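Long-range contacts in protease (Penicillium cyclopium, PDB 5Z6O), which is a subtilisin-family serine protease of the proteinase K type that cleaves peptide bonds and probably hydrolyses casein, gelatin and type IV collagen: residues G35-T43 against R125-S136; F199-P208 against A267-L276. All blocks are in the same frame, centred on the assembly; numbering follows the deposited sequence. Where two conformers were deposited one is given.

Contact 1. Residues G35-T43 against R125-S136. With PMS (phenylmethanesulfonic acid), chain C.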
loop_
_atom_site.group_PDB
_atom_site.type_symbol
_atom_site.label_atom_id
_atom_site.label_comp_id
_atom_site.label_asym_id
_atom_site.label_seq_id
_atom_site.Cartn_x
_atom_site.Cartn_y
_atom_site.Cartn_z
ATOM N N GLY A 35 2.513 -14.992 7.053
ATOM C CA GLY A 35 1.829 -14.889 8.318
ATOM C C GLY A 35 1.272 -13.526 8.639
ATOM O O GLY A 35 0.639 -13.361 9.695
ATOM N N ILE A 36 1.484 -12.538 7.775
ATOM C CA ILE A 36 0.926 -11.200 7.970
ATOM C C ILE A 36 -0.315 -11.043 7.101
ATOM O O ILE A 36 -0.305 -11.428 5.933
ATOM C CB ILE A 36 1.949 -10.113 7.617
ATOM C CG1 ILE A 36 3.243 -10.341 8.385
ATOM C CG2 ILE A 36 1.358 -8.727 7.964
ATOM C CD1 ILE A 36 3.043 -10.314 9.923
ATOM N N VAL A 37 -1.371 -10.430 7.650
ATOM C CA VAL A 37 -2.614 -10.182 6.921
ATOM C C VAL A 37 -2.609 -8.744 6.425
ATOM O O VAL A 37 -2.330 -7.813 7.201
ATOM C CB VAL A 37 -3.836 -10.438 7.820
ATOM C CG1 VAL A 37 -5.120 -10.132 7.054
ATOM C CG2 VAL A 37 -3.801 -11.885 8.324
ATOM N N ILE A 38 -2.910 -8.555 5.147
ATOM C CA ILE A 38 -3.031 -7.235 4.538
ATOM C C ILE A 38 -4.484 -7.027 4.138
ATOM O O ILE A 38 -5.012 -7.764 3.295
ATOM C CB ILE A 38 -2.128 -7.093 3.309
ATOM C CG1 ILE A 38 -0.648 -7.244 3.694
ATOM C CG2 ILE A 38 -2.340 -5.722 2.697
ATOM C CD1 ILE A 38 0.297 -7.433 2.464
ATOM N N TYR A 39 -5.112 -5.978 4.669
ATOM C CA TYR A 39 -6.467 -5.634 4.256
ATOM C C TYR A 39 -6.410 -4.611 3.132
ATOM O O TYR A 39 -5.897 -3.510 3.327
ATOM C CB TYR A 39 -7.255 -5.053 5.430
ATOM C CG TYR A 39 -7.441 -6.051 6.542
ATOM C CD1 TYR A 39 -8.522 -6.944 6.521
ATOM C CD2 TYR A 39 -6.547 -6.092 7.627
ATOM C CE1 TYR A 39 -8.716 -7.858 7.530
ATOM C CE2 TYR A 39 -6.722 -7.032 8.646
ATOM C CZ TYR A 39 -7.817 -7.900 8.584
ATOM O OH TYR A 39 -7.994 -8.806 9.591
ATOM N N GLY A 40 -6.975 -4.955 1.982
ATOM C CA GLY A 40 -7.048 -4.050 0.849
ATOM C C GLY A 40 -8.386 -3.350 0.841
ATOM O O GLY A 40 -9.415 -3.975 0.570
ATOM N N VAL A 41 -8.401 -2.062 1.181
ATOM C CA VAL A 41 -9.644 -1.305 1.324
ATOM C C VAL A 41 -9.823 -0.504 0.040
ATOM O O VAL A 41 -9.197 0.552 -0.142
ATOM C CB VAL A 41 -9.593 -0.397 2.562
ATOM C CG1 VAL A 41 -10.864 0.419 2.696
ATOM C CG2 VAL A 41 -9.351 -1.221 3.845
ATOM N N ASP A 42 -10.656 -0.997 -0.882
ATOM C CA ASP A 42 -10.599 -0.512 -2.257
ATOM C C ASP A 42 -11.842 -0.968 -3.020
ATOM O O ASP A 42 -12.903 -1.150 -2.410
ATOM C CB ASP A 42 -9.303 -1.020 -2.909
ATOM C CG ASP A 42 -8.773 -0.106 -3.971
ATOM O OD1 ASP A 42 -9.519 0.184 -4.935
ATOM O OD2 ASP A 42 -7.588 0.293 -3.855
ATOM N N THR A 43 -11.719 -1.173 -4.338
ATOM C CA THR A 43 -12.841 -1.614 -5.160
ATOM C C THR A 43 -13.111 -3.125 -5.113
ATOM O O THR A 43 -13.940 -3.610 -5.901
ATOM C CB THR A 43 -12.627 -1.197 -6.612
ATOM O OG1 THR A 43 -11.498 -1.873 -7.180
ATOM C CG2 THR A 43 -12.405 0.299 -6.726
ATOM N N ARG A 125 -8.877 -12.686 14.441
ATOM C CA ARG A 125 -7.778 -13.516 13.944
ATOM C C ARG A 125 -6.586 -13.580 14.889
ATOM O O ARG A 125 -5.645 -14.329 14.616
ATOM C CB ARG A 125 -7.246 -12.993 12.606
ATOM C CG ARG A 125 -8.110 -13.203 11.413
ATOM C CD ARG A 125 -7.377 -12.673 10.178
ATOM N NE ARG A 125 -8.319 -12.562 9.089
ATOM C CZ ARG A 125 -8.292 -13.324 8.012
ATOM N NH1 ARG A 125 -7.329 -14.224 7.874
ATOM N NH2 ARG A 125 -9.216 -13.171 7.075
ATOM N N GLY A 126 -6.584 -12.789 15.952
ATOM C CA GLY A 126 -5.412 -12.615 16.778
ATOM C C GLY A 126 -4.266 -11.912 16.085
ATOM O O GLY A 126 -3.108 -12.174 16.419
ATOM N N ALA A 127 -4.551 -11.030 15.119
ATOM C CA ALA A 127 -3.511 -10.365 14.325
ATOM C C ALA A 127 -3.189 -8.958 14.829
ATOM O O ALA A 127 -2.489 -8.194 14.143
ATOM C CB ALA A 127 -3.921 -10.320 12.849
ATOM N N THR A 128 -3.667 -8.600 16.013
ATOM C CA THR A 128 -3.362 -7.290 16.568
ATOM C C THR A 128 -1.858 -7.095 16.693
ATOM O O THR A 128 -1.158 -7.941 17.250
ATOM C CB THR A 128 -4.027 -7.144 17.932
ATOM O OG1 THR A 128 -5.441 -7.296 17.770
ATOM C CG2 THR A 128 -3.717 -5.780 18.537
ATOM N N GLY A 129 -1.365 -5.966 16.162
ATOM C CA GLY A 129 0.040 -5.652 16.137
ATOM C C GLY A 129 0.800 -6.250 14.983
ATOM O O GLY A 129 1.963 -5.890 14.786
ATOM N N LYS A 130 0.187 -7.128 14.200
ATOM C CA LYS A 130 0.863 -7.708 13.044
ATOM C C LYS A 130 -0.106 -7.810 11.877
ATOM O O LYS A 130 -0.248 -8.836 11.211
ATOM C CB LYS A 130 1.503 -9.046 13.413
ATOM C CG LYS A 130 0.681 -9.955 14.275
ATOM C CD LYS A 130 1.531 -11.190 14.639
ATOM C CE LYS A 130 0.695 -12.454 14.808
ATOM N NZ LYS A 130 0.033 -12.527 16.141
ATOM N N SER A 131 -0.791 -6.700 11.596
ATOM C CA SER A 131 -1.786 -6.588 10.532
ATOM C C SER A 131 -1.493 -5.304 9.777
ATOM O O SER A 131 -0.990 -4.349 10.378
ATOM C CB SER A 131 -3.253 -6.476 11.037
ATOM O OG SER A 131 -3.713 -7.618 11.713
ATOM N N VAL A 132 -1.895 -5.258 8.487
ATOM C CA VAL A 132 -1.614 -4.113 7.622
ATOM C C VAL A 132 -2.888 -3.750 6.884
ATOM O O VAL A 132 -3.658 -4.630 6.482
ATOM C CB VAL A 132 -0.467 -4.459 6.629
ATOM C CG1 VAL A 132 -0.352 -3.395 5.527
ATOM C CG2 VAL A 132 0.831 -4.613 7.404
ATOM N N MET A 133 -3.149 -2.455 6.761
ATOM C CA MET A 133 -4.268 -1.993 5.968
ATOM C C MET A 133 -3.754 -1.029 4.923
ATOM O O MET A 133 -2.980 -0.126 5.243
ATOM C CB MET A 133 -5.319 -1.311 6.857
ATOM C CG MET A 133 -6.511 -0.784 6.060
ATOM S SD MET A 133 -7.767 0.054 7.073
ATOM C CE MET A 133 -8.506 -1.324 7.932
ATOM N N ASN A 134 -4.200 -1.203 3.687
ATOM C CA ASN A 134 -3.824 -0.287 2.619
ATOM C C ASN A 134 -5.050 0.506 2.170
ATOM O O ASN A 134 -6.080 -0.081 1.812
ATOM C CB ASN A 134 -3.234 -1.021 1.428
ATOM C CG ASN A 134 -2.731 -0.041 0.371
ATOM O OD1 ASN A 134 -1.685 0.605 0.552
ATOM N ND2 ASN A 134 -3.480 0.108 -0.703
ATOM N N MET A 135 -4.913 1.833 2.089
ATOM C CA MET A 135 -6.027 2.691 1.656
ATOM C C MET A 135 -5.527 3.539 0.499
ATOM O O MET A 135 -4.896 4.564 0.721
ATOM C CB MET A 135 -6.570 3.584 2.772
ATOM C CG MET A 135 -7.431 2.769 3.740
ATOM S SD MET A 135 -8.337 3.874 4.920
ATOM C CE MET A 135 -9.442 4.773 3.858
ATOM N N SER A 136 -5.786 3.103 -0.716
ATOM C CA SER A 136 -5.392 3.870 -1.897
ATOM C C SER A 136 -6.562 4.685 -2.396
ATOM O O SER A 136 -7.019 4.500 -3.501
ATOM C CB SER A 136 -4.882 2.934 -2.992
ATOM O OG SER A 136 -3.588 2.421 -2.675
HETATM C C PMS C . -6.946 6.740 -6.684
HETATM S S PMS C . -5.336 6.073 -7.191
HETATM C C1 PMS C . -6.776 7.818 -5.603
HETATM C C2 PMS C . -5.778 7.748 -4.638
HETATM C C3 PMS C . -5.664 8.740 -3.674
HETATM C C4 PMS C . -6.540 9.815 -3.666
HETATM C C5 PMS C . -7.539 9.881 -4.626
HETATM C C6 PMS C . -7.647 8.899 -5.596
HETATM O O2S PMS C . -5.394 5.432 -8.545
HETATM O O1S PMS C . -4.319 7.157 -7.382
HETATM O O HOH W 1 -0.974 -11.608 11.063
HETATM O O HOH W 2 -6.742 0.581 -1.286
HETATM O O HOH W 3 -6.536 2.337 -5.701
#

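Contact 2. Residues F199-P208 against A267-L276. With CA (calcium ion), chain B.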
loop_
_atom_site.group_PDB
_atom_site.type_symbol
_atom_site.label_atom_id
_atom_site.label_comp_id
_atom_site.label_asym_id
_atom_site.label_seq_id
_atom_site.Cartn_x
_atom_site.Cartn_y
_atom_site.Cartn_z
ATOM N N PHE A 199 1.945 16.521 -1.554
ATOM C CA PHE A 199 3.237 16.696 -0.887
ATOM C C PHE A 199 2.995 17.368 0.456
ATOM O O PHE A 199 1.857 17.470 0.933
ATOM C CB PHE A 199 4.202 17.535 -1.752
ATOM C CG PHE A 199 3.582 18.810 -2.247
ATOM C CD1 PHE A 199 3.519 19.944 -1.422
ATOM C CD2 PHE A 199 3.012 18.863 -3.515
ATOM C CE1 PHE A 199 2.909 21.107 -1.874
ATOM C CE2 PHE A 199 2.412 20.023 -3.969
ATOM C CZ PHE A 199 2.356 21.137 -3.147
ATOM N N GLY A 200 4.074 17.824 1.076
ATOM C CA GLY A 200 3.981 18.576 2.312
ATOM C C GLY A 200 4.474 17.773 3.492
ATOM O O GLY A 200 4.914 16.629 3.375
ATOM N N SER A 201 4.342 18.393 4.657
ATOM C CA SER A 201 4.970 17.853 5.843
ATOM C C SER A 201 4.261 16.606 6.366
ATOM O O SER A 201 4.833 15.897 7.194
ATOM C CB SER A 201 5.022 18.924 6.931
ATOM O OG SER A 201 3.711 19.245 7.363
ATOM N N VAL A 202 3.027 16.333 5.945
ATOM C CA VAL A 202 2.397 15.108 6.442
ATOM C C VAL A 202 2.872 13.875 5.690
ATOM O O VAL A 202 2.583 12.762 6.126
ATOM C CB VAL A 202 0.857 15.106 6.369
ATOM C CG1 VAL A 202 0.305 16.195 7.230
ATOM C CG2 VAL A 202 0.353 15.243 4.945
ATOM N N VAL A 203 3.575 14.044 4.568
ATOM C CA VAL A 203 4.074 12.889 3.826
ATOM C C VAL A 203 5.214 12.239 4.600
ATOM O O VAL A 203 6.189 12.897 4.980
ATOM C CB VAL A 203 4.510 13.315 2.416
ATOM C CG1 VAL A 203 5.286 12.183 1.713
ATOM C CG2 VAL A 203 3.291 13.669 1.597
ATOM N N ASP A 204 5.114 10.929 4.818
ATOM C CA ASP A 204 6.151 10.221 5.552
ATOM C C ASP A 204 7.288 9.779 4.633
ATOM O O ASP A 204 8.464 9.791 5.041
ATOM C CB ASP A 204 5.540 9.002 6.263
ATOM C CG ASP A 204 4.588 9.421 7.380
ATOM O OD1 ASP A 204 5.101 9.933 8.395
ATOM O OD2 ASP A 204 3.354 9.347 7.214
ATOM N N LEU A 205 6.966 9.360 3.406
ATOM C CA LEU A 205 8.013 8.981 2.442
ATOM C C LEU A 205 7.395 8.809 1.055
ATOM O O LEU A 205 6.175 8.846 0.882
ATOM C CB LEU A 205 8.755 7.703 2.856
ATOM C CG LEU A 205 7.956 6.419 2.818
ATOM C CD1 LEU A 205 8.919 5.226 2.565
ATOM C CD2 LEU A 205 7.255 6.161 4.161
ATOM N N TYR A 206 8.269 8.621 0.073
ATOM C CA TYR A 206 7.936 8.314 -1.316
ATOM C C TYR A 206 8.020 6.818 -1.553
ATOM O O TYR A 206 8.825 6.120 -0.929
ATOM C CB TYR A 206 8.916 8.990 -2.314
ATOM C CG TYR A 206 8.613 10.463 -2.561
ATOM C CD1 TYR A 206 9.001 11.457 -1.631
ATOM C CD2 TYR A 206 7.916 10.855 -3.717
ATOM C CE1 TYR A 206 8.679 12.818 -1.865
ATOM C CE2 TYR A 206 7.606 12.201 -3.967
ATOM C CZ TYR A 206 7.992 13.162 -3.050
ATOM O OH TYR A 206 7.667 14.464 -3.355
ATOM N N ALA A 207 7.233 6.353 -2.527
ATOM C CA ALA A 207 7.385 5.005 -3.049
ATOM C C ALA A 207 7.029 5.056 -4.515
ATOM O O ALA A 207 6.353 5.999 -4.950
ATOM C CB ALA A 207 6.479 4.008 -2.307
ATOM N N PRO A 208 7.435 4.055 -5.296
ATOM C CA PRO A 208 7.203 4.092 -6.747
ATOM C C PRO A 208 5.725 4.215 -7.059
ATOM O O PRO A 208 4.903 3.449 -6.545
ATOM C CB PRO A 208 7.765 2.748 -7.225
ATOM C CG PRO A 208 8.914 2.508 -6.294
ATOM C CD PRO A 208 8.380 2.979 -4.924
ATOM N N ALA A 267 12.010 17.081 -4.864
ATOM C CA ALA A 267 10.843 17.012 -3.999
ATOM C C ALA A 267 10.366 18.425 -3.668
ATOM O O ALA A 267 11.182 19.300 -3.411
ATOM C CB ALA A 267 11.157 16.279 -2.694
ATOM N N PRO A 268 9.075 18.669 -3.642
ATOM C CA PRO A 268 8.580 20.000 -3.258
ATOM C C PRO A 268 9.105 20.494 -1.906
ATOM O O PRO A 268 9.476 19.713 -1.025
ATOM C CB PRO A 268 7.057 19.801 -3.244
ATOM C CG PRO A 268 6.818 18.726 -4.251
ATOM C CD PRO A 268 8.000 17.775 -4.101
ATOM N N LYS A 269 9.153 21.810 -1.706
ATOM C CA LYS A 269 9.740 22.320 -0.467
ATOM C C LYS A 269 8.876 21.936 0.723
ATOM O O LYS A 269 7.642 21.883 0.629
ATOM C CB LYS A 269 9.905 23.845 -0.515
ATOM C CG LYS A 269 8.610 24.615 -0.332
ATOM C CD LYS A 269 8.807 25.835 0.580
ATOM C CE LYS A 269 7.561 26.726 0.603
ATOM N NZ LYS A 269 7.217 27.266 -0.754
ATOM N N GLY A 270 9.534 21.628 1.833
ATOM C CA GLY A 270 8.822 21.163 2.998
ATOM C C GLY A 270 8.431 19.700 2.945
ATOM O O GLY A 270 7.722 19.244 3.848
ATOM N N THR A 271 8.882 18.955 1.924
ATOM C CA THR A 271 8.547 17.536 1.732
ATOM C C THR A 271 9.805 16.686 1.862
ATOM O O THR A 271 10.877 17.062 1.367
ATOM C CB THR A 271 7.891 17.303 0.356
ATOM O OG1 THR A 271 6.769 18.175 0.219
ATOM C CG2 THR A 271 7.383 15.859 0.199
ATOM N N THR A 272 9.687 15.573 2.579
ATOM C CA THR A 272 10.783 14.618 2.685
ATOM C C THR A 272 11.246 14.160 1.316
ATOM O O THR A 272 10.481 14.144 0.356
ATOM C CB THR A 272 10.357 13.396 3.503
ATOM O OG1 THR A 272 11.485 12.542 3.660
ATOM C CG2 THR A 272 9.265 12.609 2.779
ATOM N N THR A 273 12.527 13.802 1.215
ATOM C CA THR A 273 13.033 13.214 -0.009
ATOM C C THR A 273 13.374 11.740 0.172
ATOM O O THR A 273 14.074 11.183 -0.669
ATOM C CB THR A 273 14.244 13.993 -0.509
ATOM O OG1 THR A 273 15.292 13.884 0.448
ATOM C CG2 THR A 273 13.893 15.444 -0.613
ATOM N N LYS A 274 12.838 11.103 1.217
ATOM C CA LYS A 274 13.104 9.696 1.513
ATOM C C LYS A 274 12.295 8.787 0.604
ATOM O O LYS A 274 11.130 9.057 0.318
ATOM C CB LYS A 274 12.766 9.374 2.975
ATOM C CG LYS A 274 13.941 9.778 3.897
ATOM C CD LYS A 274 13.733 9.397 5.341
ATOM C CE LYS A 274 15.052 9.538 6.146
ATOM N NZ LYS A 274 15.681 8.220 6.563
ATOM N N LEU A 275 12.950 7.739 0.131
ATOM C CA LEU A 275 12.367 6.762 -0.793
ATOM C C LEU A 275 12.416 5.380 -0.153
ATOM O O LEU A 275 13.468 4.972 0.346
ATOM C CB LEU A 275 13.153 6.739 -2.109
ATOM C CG LEU A 275 12.667 5.632 -3.106
ATOM C CD1 LEU A 275 11.208 5.841 -3.514
ATOM C CD2 LEU A 275 13.570 5.678 -4.336
ATOM N N LEU A 276 11.308 4.632 -0.240
ATOM C CA LEU A 276 11.219 3.279 0.315
ATOM C C LEU A 276 12.418 2.418 -0.077
ATOM O O LEU A 276 12.754 2.310 -1.253
ATOM C CB LEU A 276 9.947 2.620 -0.218
ATOM C CG LEU A 276 9.597 1.176 0.221
ATOM C CD1 LEU A 276 9.489 1.133 1.758
ATOM C CD2 LEU A 276 8.289 0.756 -0.488
HETATM CA CA CA B . 2.707 9.987 9.451
HETATM O O HOH W 4 7.235 15.343 4.272
HETATM O O HOH W 5 3.320 12.077 8.872
HETATM O O HOH W 6 1.071 10.954 8.153
HETATM O O HOH W 7 3.320 8.303 10.993
HETATM O O HOH W 8 0.874 10.893 11.125
HETATM O O HOH W 9 4.053 11.241 11.011
#

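Contact 1. Residues G35-T43 against R125-S136
Y39 grips the strand of V132 with both its backbone polar atoms: its N donates to V132 O, nearly straight at 171°, and its O accepts from N134 N at 2.9 Å. Because CG of Y39 lies anti to its carbonyl carbon (chi1 -64°), the ring stays beside the backbone N and meets the same carbonyl edge-on, CD2 3.4 Å from V132 O. The Y39 and R125 side chains slide past each other in opposite directions, ring and guanidinium almost perpendicular. Y39 OH hydrogen-bonds to D121 in helix 108-124, whose carboxylate also forms a salt bridge with R125 NE, while R125 NH2 pairs with E57. Strands 37-42 and 131-135 are parallel neighbours in the middle of the seven-stranded sheet of the subtilisin fold. On the Y39 face, CG2 of V41 presses against M133 CG at 3.6 Å, while V41 CB rests on M135 CG. V132 belongs to the opposite face, toward helix 227-245: its CB lies 4.1 Å from I38 CG1, the two side chains abreast, and its CG2 reaches I36 CG2. At the C-terminal ends the strands part, and one water accepts the N-H of S136 and lies close to V41 O and OD2 of D42, the probable charge-relay aspartate; a second joins D42 OD2 to S136 O.

Contact 2. Residues F199-P208 against A267-L276
The F199 ring carries P268 on one face, with CB 4.1 Å from the ring centroid and 26° off its normal, a CH-pi contact; the Y206 ring instead meets carbonyl oxygens at its edge, T272 O and K274 O both lying in its plane. The irregular 267-276 segment runs alongside 205-208, an outermost strand of the parallel sheet of the subtilisin fold, to which it adds a single beta bridge. Y206 carries that bridge: its N donates to K274 O at 2.9 Å and its O accepts from L276 N at 3.0 Å. With CG beside the backbone N (chi1 -80°), the ring reaches along the partner segment, CE1 coming within 3.2 Å of T272 O, a buried oxygen with no hydrogen-bond partner in the model. Farther out, OH meets P268 CD at 3.4 Å and is hydrogen-bonded to S193. An alanine here would probably open a gap beside A267, P268 and T271 and leave S193 OG without the phenol. L205 CD1 packs against L276 CB, and L275 CD1 against Y206 CB. D204, whose CB points away from 267-276, chelates the calcium ion through OD1 and OD2, and OD2 also accepts from T183 N; V181 O and five waters complete the metal site. At the loop end, T271 sets CG2 beside the Y206 ring, while its OG1 accepts a hydrogen bond from G200 N at 2.8 Å. A water accepts the N-H of T272 and donates to both G200 O and V203 O, tying the G200-V203 turn to the other segment. T272 also opens an ST turn, in which its OG1 accepts from K274 N at 3.1 Å.

Overall arrangement
Both contacts belong to the same parallel sheet but on opposite sides of the chain's centre, about 23 Å apart between their centres, with strands 157-162 and 182-187 between them. Contact 1 pairs two interior strands and is largely buried: repeated backbone bonds hold it, mostly apolar side chains line both faces, and much of its polar chemistry lies toward the ends, near the catalytic site in one direction and D121 in the other. Contact 2, farther out and only partly buried, joins the sheet's edge strand and its preceding loop to a mostly irregular segment. There a single bridge is supplemented by ring contacts, a threonine hydroxyl and water, and D204 binds calcium.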